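Local structure of chromosome-partitioning protein ParB (Caulobacter vibrioides NA1000, 6S6H) at residues Gly8-Val13 and Gln43-Ser48. The protein binds centromeric parS DNA near the replication origin and takes part in chromosome partition, this chain holding its DNA-binding domain. Numbering follows the deposited sequence.
Sequences GIIENV and QTIGKS. With nucleotides of chain C.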
loop_
_atom_site.group_PDB
_atom_site.type_symbol
_atom_site.label_atom_id
_atom_site.label_comp_id
_atom_site.label_asym_id
_atom_site.label_seq_id
_atom_site.Cartn_x
_atom_site.Cartn_y
_atom_site.Cartn_z
ATOM N N GLY B 8 1.232 16.707 16.720
ATOM C CA GLY B 8 0.051 15.829 16.832
ATOM C C GLY B 8 -0.828 15.895 15.594
ATOM O O GLY B 8 -1.295 14.831 15.144
ATOM N N ILE B 9 -1.047 17.101 15.061
ATOM C CA ILE B 9 -1.887 17.358 13.851
ATOM C C ILE B 9 -1.236 16.672 12.644
ATOM O O ILE B 9 -1.965 15.994 11.894
ATOM C CB ILE B 9 -2.079 18.871 13.623
ATOM C CG1 ILE B 9 -2.955 19.491 14.715
ATOM C CG2 ILE B 9 -2.637 19.153 12.236
ATOM C CD1 ILE B 9 -2.886 20.995 14.773
ATOM N N ILE B 10 0.077 16.851 12.470
ATOM C CA ILE B 10 0.870 16.249 11.355
ATOM C C ILE B 10 0.812 14.721 11.480
ATOM O O ILE B 10 0.519 14.054 10.469
ATOM C CB ILE B 10 2.317 16.788 11.353
ATOM C CG1 ILE B 10 2.357 18.279 11.001
ATOM C CG2 ILE B 10 3.201 15.973 10.420
ATOM C CD1 ILE B 10 3.616 18.990 11.441
ATOM N N GLU B 11 1.063 14.201 12.684
ATOM C CA GLU B 11 1.055 12.747 13.000
ATOM C C GLU B 11 -0.277 12.116 12.573
ATOM O O GLU B 11 -0.245 11.001 12.029
ATOM C CB GLU B 11 1.290 12.524 14.495
ATOM C CG GLU B 11 2.748 12.633 14.902
ATOM C CD GLU B 11 2.997 12.497 16.393
ATOM O OE1 GLU B 11 4.022 11.897 16.765
ATOM O OE2 GLU B 11 2.171 12.989 17.183
ATOM N N ASN B 12 -1.399 12.800 12.809
ATOM C CA ASN B 12 -2.760 12.201 12.715
ATOM C C ASN B 12 -3.329 12.327 11.295
ATOM O O ASN B 12 -4.421 11.776 11.063
ATOM C CB ASN B 12 -3.706 12.783 13.769
ATOM C CG ASN B 12 -3.568 12.079 15.103
ATOM O OD1 ASN B 12 -4.359 11.195 15.425
ATOM N ND2 ASN B 12 -2.548 12.434 15.869
ATOM N N VAL B 13 -2.628 12.987 10.372
ATOM C CA VAL B 13 -3.058 13.091 8.944
ATOM C C VAL B 13 -3.262 11.674 8.392
ATOM O O VAL B 13 -4.341 11.415 7.824
ATOM C CB VAL B 13 -2.050 13.893 8.096
ATOM C CG1 VAL B 13 -2.329 13.760 6.600
ATOM C CG2 VAL B 13 -2.012 15.356 8.513
ATOM N N GLN B 43 9.973 12.989 8.723
ATOM C CA GLN B 43 10.535 12.567 10.035
ATOM C C GLN B 43 9.424 12.548 11.097
ATOM O O GLN B 43 9.461 11.656 11.956
ATOM C CB GLN B 43 11.692 13.478 10.454
ATOM C CG GLN B 43 12.979 13.214 9.685
ATOM C CD GLN B 43 14.166 13.972 10.231
ATOM O OE1 GLN B 43 14.105 14.599 11.287
ATOM N NE2 GLN B 43 15.270 13.929 9.500
ATOM N N THR B 44 8.472 13.485 11.029
ATOM C CA THR B 44 7.334 13.609 11.981
ATOM C C THR B 44 6.406 12.395 11.853
ATOM O O THR B 44 5.995 11.867 12.901
ATOM C CB THR B 44 6.550 14.913 11.769
ATOM O OG1 THR B 44 7.476 15.999 11.827
ATOM C CG2 THR B 44 5.454 15.124 12.791
ATOM N N ILE B 45 6.086 11.976 10.622
ATOM C CA ILE B 45 5.076 10.911 10.342
ATOM C C ILE B 45 5.764 9.548 10.188
ATOM O O ILE B 45 5.040 8.570 9.939
ATOM C CB ILE B 45 4.215 11.266 9.110
ATOM C CG1 ILE B 45 4.969 11.073 7.791
ATOM C CG2 ILE B 45 3.653 12.674 9.239
ATOM C CD1 ILE B 45 4.107 11.247 6.562
ATOM N N GLY B 46 7.093 9.479 10.329
ATOM C CA GLY B 46 7.872 8.228 10.230
ATOM C C GLY B 46 7.843 7.641 8.826
ATOM O O GLY B 46 7.766 6.407 8.706
ATOM N N LYS B 47 7.909 8.493 7.801
ATOM C CA LYS B 47 7.930 8.103 6.364
ATOM C C LYS B 47 9.150 8.742 5.692
ATOM O O LYS B 47 9.893 9.470 6.377
ATOM C CB LYS B 47 6.632 8.534 5.672
ATOM C CG LYS B 47 5.403 7.709 6.035
ATOM C CD LYS B 47 5.372 6.358 5.357
ATOM C CE LYS B 47 4.702 5.287 6.192
ATOM N NZ LYS B 47 3.278 5.605 6.446
ATOM N N SER B 48 9.339 8.467 4.399
ATOM C CA SER B 48 10.430 9.021 3.554
ATOM C C SER B 48 10.022 10.393 3.007
ATOM O O SER B 48 8.813 10.667 2.900
ATOM C CB SER B 48 10.785 8.074 2.434
ATOM O OG SER B 48 9.743 8.016 1.470
ATOM P P DA C 14 8.480 5.026 3.277
ATOM O OP1 DA C 14 8.928 4.823 4.676
ATOM O OP2 DA C 14 7.954 6.351 2.852
ATOM O "O5'" DA C 14 9.707 4.601 2.358
ATOM C "C5'" DA C 14 10.289 3.297 2.514
ATOM C "C4'" DA C 14 11.471 3.131 1.589
ATOM O "O4'" DA C 14 11.021 3.121 0.215
ATOM C "C3'" DA C 14 12.521 4.235 1.669
ATOM O "O3'" DA C 14 13.779 3.606 1.437
ATOM C "C2'" DA C 14 12.131 5.160 0.532
ATOM C "C1'" DA C 14 11.645 4.170 -0.509
ATOM N N9 DA C 14 10.670 4.687 -1.467
ATOM C C8 DA C 14 9.623 5.549 -1.246
ATOM N N7 DA C 14 8.909 5.796 -2.317
ATOM C C5 DA C 14 9.516 5.034 -3.305
ATOM C C6 DA C 14 9.234 4.859 -4.671
ATOM N N6 DA C 14 8.224 5.462 -5.302
ATOM N N1 DA C 14 10.037 4.033 -5.377
ATOM C C2 DA C 14 11.050 3.426 -4.741
ATOM N N3 DA C 14 11.417 3.516 -3.466
ATOM C C4 DA C 14 10.599 4.343 -2.794
#
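Ile-10 rests its CG2 methyl against two methyl groups of helix 38-45. It meets Thr-44 CG2 at 3.4 Å and Ile-45 CG2 at 3.5 Å. CG2 stands anti to the backbone N of Ile-10, and this brings the short branch to the facing helix. The side chain of Ile-10 crosses both partners at about a right angle. Thr-44 also presents CG2 anti to its own backbone N. Its hydroxyl turns the other way and bonds Asn-40 O, one turn back in the same helix, which leaves the methyl for the contact. Glu-11 adds the flank of its chain: CG passes 3.9 Å from Thr-44 O. Ile-45 and Val-13 both touch Tyr-27 of helix 20-34, so three helices meet here.

Gly-46, with positive phi, is the first residue to leave helical geometry. Helix 49-57 follows, as expected for the helix-turn-helix of the ParB DNA-binding domain. Ser-48 is its N-cap, with OG bonded to His-51 N. The same residue grips the DNA backbone. Ser-48 N and Ser-48 OG both bond OP2 of DA14 of chain C, at 3.0 Å and 2.8 Å, and the N-H points nearly straight at the oxygen (162°). Lys-47 CD lies 3.6 Å from that OP2, while its amine makes a weak bond to Gln-14 OE1. Gln-14 NE2 also bonds Ile-45 O.

No hydrogen bond links the two segments. Their own contact is thus mainly apolar, with polar ties to Gln-14 and to the phosphate beside it.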